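Local coordinates for protein purine nucleoside phosphorylase (Schistosoma mansoni, PDB 5TBU) that catalyses the reversible phosphorolysis of purine nucleosides such as inosine and guanosine, giving the free base and a pentose 1-phosphate, at residues N117-I122 and C216-M221; V240-N245 and L263-K268. One frame throughout, in Å; residues are numbered along the deposited sequence.

How the contacts relate
Both contacts use neighbouring parallel strands of one mixed sheet, 112-121 and 236-246, and their centres lie about 11 Å apart. Contact 1 pairs 117-122 with strand 218-220. Contact 2 packs 240-245 against helix 259-283. They meet where strands 112-121 and 236-246 run side by side. Asn117 ND2 lies 2.7 Å from Ser241 OG, a probable hydrogen bond, and Gly121 N lies 2.7 Å from Asn245 O, another. Leu118 CD1 packs on Leu242 CD2 at 3.6 Å. Both contacts reach hypoxanthine. Contact 1 brings backbone up to the purine around Ala119 and Gly120. Contact 2 supplies Asn245, which reads N1 and O6. Glu203 also hydrogen-bonds the base.

Contact 1. Residues N117-I122 and C216-M221; sequences NLAGGI and CDVVGM. With HPA (hypoxanthine), chain B.
Ile122 N donates to Asp217 O at 2.8 Å, with the donor above the carbonyl plane, 36° out of it. Gly120 and Val219 form an antiparallel hydrogen-bonded pair. Gly120 N reaches Val219 O at 3.0 Å, and Val219 N returns to Gly120 O at 3.1 Å. Both bonds are nearly straight, each 165° at the hydrogen. Gly121 and Val218 follow as a non-hydrogen-bonded pair. Val218 CG1 is anti to its own nitrogen (chi1 -168°). This branch lies 3.5 Å from Ala119 CB and also touches Gly120 O. Val219 CG1 meets Ile122 CD1 at 3.9 Å, the two side chains crossing at a slant. Ile122 CG2 rests on Cys216 O. Just past Gly220 a water joins the two segments, donating to Leu118 O and accepting from Met221 N. Hypoxanthine lies beside the pairing. Gly120 N is 3.5 Å from C5 of hypoxanthine, so the backbone lies close against the purine. Met221 CE approaches C8 of the base at 3.8 Å. This is the purine-base site of a nucleoside phosphorylase, built on the ends of neighbouring sheet strands.

Contact 2. Residues V240-N245 and L263-K268; sequences VSLIAN and LAVAEK. With HPA (hypoxanthine), chain B.
Val265 fits against the backbone of Ile243 and Ala244, and this is the close part of the contact. Its CG2 lies 3.6 Å from Ala244 O. Its CG1 lies 3.8 Å from Ile243 O. With CG1 anti to the backbone N of Val265 (chi1 175°), the two methyls spread over consecutive carbonyl oxygens of the strand. Leu242 makes the second patch. Its CD2 comes 3.9 Å from Ala266 CA and also nears Val265 O, so it rests on helix backbone more than on side chains. Leu242 CD2 and Val265 CG1 are a looser 4.4 Å apart. No hydrogen bond joins the two segments. The strand and helix axes approach to 8.2 Å, and their directions differ by 131°. The outer side of the helix is open. Ala264, Glu267 and Lys268 are exposed and do not touch the strand. In the buried interior, the side chain of Ile243 starts away from the helix and packs on Val132 of strand 131-139. The strand end serves the ligand. Asn245 OD1 accepts from hypoxanthine N1 at 2.6 Å, and Asn245 ND2 donates to O6 at 3.2 Å. The amide thus pairs with two adjacent groups of the base edge, N1-H and the O6 carbonyl. Asp250 takes another bond from ND2, which probably fixes the amide's rotation. Ala244 CB lies 3.8 Å from C2 of the base. Helix 259-283 crosses over strand 236-246 at a slant. That strand sits between strands 112-121 and 131-139, while Leu118 and Leu37 add to the packing round Leu242 and Ala266.

Contact 1. Residues N117-I122 and C216-M221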
loop_
_atom_site.group_PDB
_atom_site.type_symbol
_atom_site.label_atom_id
_atom_site.label_comp_id
_atom_site.label_asym_id
_atom_site.label_seq_id
_atom_site.Cartn_x
_atom_site.Cartn_y
_atom_site.Cartn_z
ATOM N N ASN A 117 -18.699 -12.732 -4.627
ATOM C CA ASN A 117 -17.287 -13.089 -4.656
ATOM C C ASN A 117 -17.041 -14.253 -3.707
ATOM O O ASN A 117 -17.880 -14.592 -2.869
ATOM C CB ASN A 117 -16.394 -11.894 -4.293
ATOM C CG ASN A 117 -16.693 -11.330 -2.913
ATOM O OD1 ASN A 117 -17.326 -10.282 -2.783
ATOM N ND2 ASN A 117 -16.232 -12.020 -1.875
ATOM N N LEU A 118 -15.868 -14.865 -3.863
ATOM C CA LEU A 118 -15.353 -15.856 -2.929
ATOM C C LEU A 118 -14.359 -15.181 -1.992
ATOM O O LEU A 118 -13.620 -14.281 -2.405
ATOM C CB LEU A 118 -14.670 -17.012 -3.668
ATOM C CG LEU A 118 -15.501 -18.109 -4.348
ATOM C CD1 LEU A 118 -16.444 -18.759 -3.349
ATOM C CD2 LEU A 118 -16.262 -17.596 -5.564
ATOM N N ALA A 119 -14.341 -15.613 -0.734
ATOM C CA ALA A 119 -13.473 -14.982 0.251
ATOM C C ALA A 119 -13.265 -15.930 1.425
ATOM O O ALA A 119 -13.888 -16.991 1.516
ATOM C CB ALA A 119 -14.053 -13.645 0.718
ATOM N N GLY A 120 -12.370 -15.530 2.323
ATOM C CA GLY A 120 -12.076 -16.287 3.523
ATOM C C GLY A 120 -12.688 -15.650 4.759
ATOM O O GLY A 120 -12.844 -14.433 4.839
ATOM N N GLY A 121 -13.036 -16.494 5.727
ATOM C CA GLY A 121 -13.662 -16.028 6.951
ATOM C C GLY A 121 -12.634 -15.745 8.035
ATOM O O GLY A 121 -11.713 -16.528 8.261
ATOM N N ILE A 122 -12.803 -14.604 8.700
ATOM C CA ILE A 122 -11.984 -14.221 9.843
ATOM C C ILE A 122 -12.768 -14.337 11.148
ATOM O O ILE A 122 -12.291 -14.927 12.118
ATOM C CB ILE A 122 -11.409 -12.797 9.663
ATOM C CG1 ILE A 122 -10.602 -12.700 8.368
ATOM C CG2 ILE A 122 -10.535 -12.426 10.849
ATOM C CD1 ILE A 122 -9.380 -13.602 8.337
ATOM N N CYS A 216 -11.936 -7.199 11.227
ATOM C CA CYS A 216 -12.365 -7.671 9.919
ATOM C C CYS A 216 -13.095 -8.999 10.066
ATOM O O CYS A 216 -12.637 -9.894 10.783
ATOM C CB CYS A 216 -11.162 -7.819 8.986
ATOM S SG CYS A 216 -10.154 -6.320 8.829
ATOM N N ASP A 217 -14.244 -9.119 9.405
ATOM C CA ASP A 217 -14.982 -10.373 9.442
ATOM C C ASP A 217 -14.645 -11.260 8.250
ATOM O O ASP A 217 -14.574 -12.486 8.387
ATOM C CB ASP A 217 -16.489 -10.098 9.483
ATOM C CG ASP A 217 -16.903 -9.265 10.686
ATOM O OD1 ASP A 217 -16.582 -9.656 11.829
ATOM O OD2 ASP A 217 -17.543 -8.209 10.487
ATOM N N VAL A 218 -14.434 -10.652 7.082
ATOM C CA VAL A 218 -14.158 -11.360 5.838
ATOM C C VAL A 218 -12.981 -10.677 5.150
ATOM O O VAL A 218 -12.766 -9.472 5.307
ATOM C CB VAL A 218 -15.401 -11.379 4.914
ATOM C CG1 VAL A 218 -15.205 -12.341 3.765
ATOM C CG2 VAL A 218 -16.655 -11.738 5.695
ATOM N N VAL A 219 -12.205 -11.455 4.393
ATOM C CA VAL A 219 -11.089 -10.925 3.614
ATOM C C VAL A 219 -11.123 -11.552 2.224
ATOM O O VAL A 219 -11.313 -12.765 2.088
ATOM C CB VAL A 219 -9.729 -11.178 4.300
ATOM C CG1 VAL A 219 -9.531 -12.660 4.597
ATOM C CG2 VAL A 219 -8.588 -10.639 3.444
ATOM N N GLY A 220 -10.959 -10.723 1.192
ATOM C CA GLY A 220 -10.963 -11.180 -0.181
ATOM C C GLY A 220 -10.104 -10.273 -1.037
ATOM O O GLY A 220 -9.525 -9.299 -0.551
ATOM N N MET A 221 -10.035 -10.591 -2.333
ATOM C CA MET A 221 -9.113 -9.918 -3.242
ATOM C C MET A 221 -9.819 -9.123 -4.339
ATOM O O MET A 221 -9.213 -8.856 -5.382
ATOM C CB MET A 221 -8.161 -10.935 -3.879
ATOM C CG MET A 221 -7.470 -11.877 -2.903
ATOM S SD MET A 221 -6.372 -13.035 -3.755
ATOM C CE MET A 221 -5.945 -14.167 -2.431
HETATM N N1 HPA B . -10.213 -18.428 0.988
HETATM C C2 HPA B . -10.893 -18.127 -0.175
HETATM N N3 HPA B . -10.722 -16.902 -0.786
HETATM C C4 HPA B . -9.884 -15.982 -0.248
HETATM C C5 HPA B . -9.193 -16.267 0.923
HETATM C C6 HPA B . -9.360 -17.498 1.543
HETATM O O6 HPA B . -8.814 -17.734 2.620
HETATM N N7 HPA B . -8.444 -15.185 1.226
HETATM C C8 HPA B . -8.658 -14.249 0.274
HETATM N N9 HPA B . -9.541 -14.735 -0.628
HETATM O O HOH W 1 -11.003 -13.385 -2.839
#

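Contact 2. Residues V240-N245 and L263-K268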
loop_
_atom_site.group_PDB
_atom_site.type_symbol
_atom_site.label_atom_id
_atom_site.label_comp_id
_atom_site.label_asym_id
_atom_site.label_seq_id
_atom_site.Cartn_x
_atom_site.Cartn_y
_atom_site.Cartn_z
ATOM N N VAL A 240 -22.198 -9.645 -1.801
ATOM C CA VAL A 240 -22.336 -10.870 -1.021
ATOM C C VAL A 240 -21.072 -11.702 -1.194
ATOM O O VAL A 240 -20.645 -11.959 -2.326
ATOM C CB VAL A 240 -23.576 -11.680 -1.449
ATOM C CG1 VAL A 240 -23.713 -12.940 -0.604
ATOM C CG2 VAL A 240 -24.832 -10.827 -1.354
ATOM N N SER A 241 -20.476 -12.117 -0.080
ATOM C CA SER A 241 -19.310 -12.990 -0.090
ATOM C C SER A 241 -19.714 -14.410 0.279
ATOM O O SER A 241 -20.486 -14.625 1.218
ATOM C CB SER A 241 -18.237 -12.500 0.885
ATOM O OG SER A 241 -17.518 -11.399 0.364
ATOM N N LEU A 242 -19.185 -15.376 -0.464
ATOM C CA LEU A 242 -19.310 -16.787 -0.123
ATOM C C LEU A 242 -18.038 -17.225 0.593
ATOM O O LEU A 242 -16.941 -17.122 0.034
ATOM C CB LEU A 242 -19.548 -17.633 -1.371
ATOM C CG LEU A 242 -19.502 -19.148 -1.173
ATOM C CD1 LEU A 242 -20.496 -19.587 -0.110
ATOM C CD2 LEU A 242 -19.776 -19.851 -2.488
ATOM N N ILE A 243 -18.186 -17.707 1.823
ATOM C CA ILE A 243 -17.041 -18.108 2.633
ATOM C C ILE A 243 -16.583 -19.493 2.193
ATOM O O ILE A 243 -17.322 -20.475 2.329
ATOM C CB ILE A 243 -17.387 -18.092 4.128
ATOM C CG1 ILE A 243 -17.968 -16.737 4.529
ATOM C CG2 ILE A 243 -16.152 -18.413 4.958
ATOM C CD1 ILE A 243 -17.042 -15.577 4.259
ATOM N N ALA A 244 -15.362 -19.576 1.669
ATOM C CA ALA A 244 -14.786 -20.854 1.275
ATOM C C ALA A 244 -14.107 -21.574 2.431
ATOM O O ALA A 244 -14.037 -22.809 2.426
ATOM C CB ALA A 244 -13.780 -20.652 0.137
ATOM N N ASN A 245 -13.624 -20.834 3.425
ATOM C CA ASN A 245 -12.900 -21.401 4.554
ATOM C C ASN A 245 -12.703 -20.308 5.590
ATOM O O ASN A 245 -12.798 -19.116 5.284
ATOM C CB ASN A 245 -11.547 -21.973 4.125
ATOM C CG ASN A 245 -10.664 -20.932 3.462
ATOM O OD1 ASN A 245 -10.876 -20.574 2.303
ATOM N ND2 ASN A 245 -9.673 -20.435 4.196
ATOM N N LEU A 263 -12.897 -23.432 -5.265
ATOM C CA LEU A 263 -13.850 -23.660 -6.347
ATOM C C LEU A 263 -14.824 -24.782 -6.015
ATOM O O LEU A 263 -15.972 -24.755 -6.472
ATOM C CB LEU A 263 -13.113 -23.965 -7.650
ATOM C CG LEU A 263 -12.324 -22.810 -8.274
ATOM C CD1 LEU A 263 -11.639 -23.252 -9.561
ATOM C CD2 LEU A 263 -13.229 -21.614 -8.530
ATOM N N ALA A 264 -14.393 -25.770 -5.226
ATOM C CA ALA A 264 -15.303 -26.836 -4.819
ATOM C C ALA A 264 -16.423 -26.296 -3.939
ATOM O O ALA A 264 -17.567 -26.756 -4.026
ATOM C CB ALA A 264 -14.535 -27.939 -4.093
ATOM N N VAL A 265 -16.112 -25.322 -3.082
ATOM C CA VAL A 265 -17.152 -24.688 -2.277
ATOM C C VAL A 265 -18.092 -23.881 -3.164
ATOM O O VAL A 265 -19.310 -23.864 -2.948
ATOM C CB VAL A 265 -16.519 -23.817 -1.175
ATOM C CG1 VAL A 265 -17.593 -23.061 -0.407
ATOM C CG2 VAL A 265 -15.692 -24.676 -0.232
ATOM N N ALA A 266 -17.547 -23.208 -4.182
ATOM C CA ALA A 266 -18.391 -22.455 -5.106
ATOM C C ALA A 266 -19.354 -23.374 -5.848
ATOM O O ALA A 266 -20.533 -23.042 -6.020
ATOM C CB ALA A 266 -17.523 -21.672 -6.090
ATOM N N GLU A 267 -18.873 -24.540 -6.289
ATOM C CA GLU A 267 -19.752 -25.507 -6.938
ATOM C C GLU A 267 -20.798 -26.048 -5.970
ATOM O O GLU A 267 -21.935 -26.318 -6.373
ATOM C CB GLU A 267 -18.926 -26.650 -7.532
ATOM C CG GLU A 267 -19.749 -27.772 -8.149
ATOM C CD GLU A 267 -20.617 -27.303 -9.306
ATOM O OE1 GLU A 267 -20.234 -26.330 -9.989
ATOM O OE2 GLU A 267 -21.688 -27.906 -9.529
ATOM N N LYS A 268 -20.438 -26.196 -4.693
ATOM C CA LYS A 268 -21.386 -26.694 -3.702
ATOM C C LYS A 268 -22.536 -25.717 -3.477
ATOM O O LYS A 268 -23.649 -26.134 -3.137
ATOM C CB LYS A 268 -20.651 -26.974 -2.389
ATOM C CG LYS A 268 -21.526 -27.425 -1.233
ATOM C CD LYS A 268 -20.700 -27.608 0.035
ATOM C CE LYS A 268 -21.585 -27.842 1.251
ATOM N NZ LYS A 268 -20.787 -27.956 2.507
HETATM N N1 HPA B . -10.213 -18.428 0.988
HETATM C C2 HPA B . -10.893 -18.127 -0.175
HETATM N N3 HPA B . -10.722 -16.902 -0.786
HETATM C C4 HPA B . -9.884 -15.982 -0.248
HETATM C C5 HPA B . -9.193 -16.267 0.923
HETATM C C6 HPA B . -9.360 -17.498 1.543
HETATM O O6 HPA B . -8.814 -17.734 2.620
HETATM N N7 HPA B . -8.444 -15.185 1.226
HETATM C C8 HPA B . -8.658 -14.249 0.274
HETATM N N9 HPA B . -9.541 -14.735 -0.628
#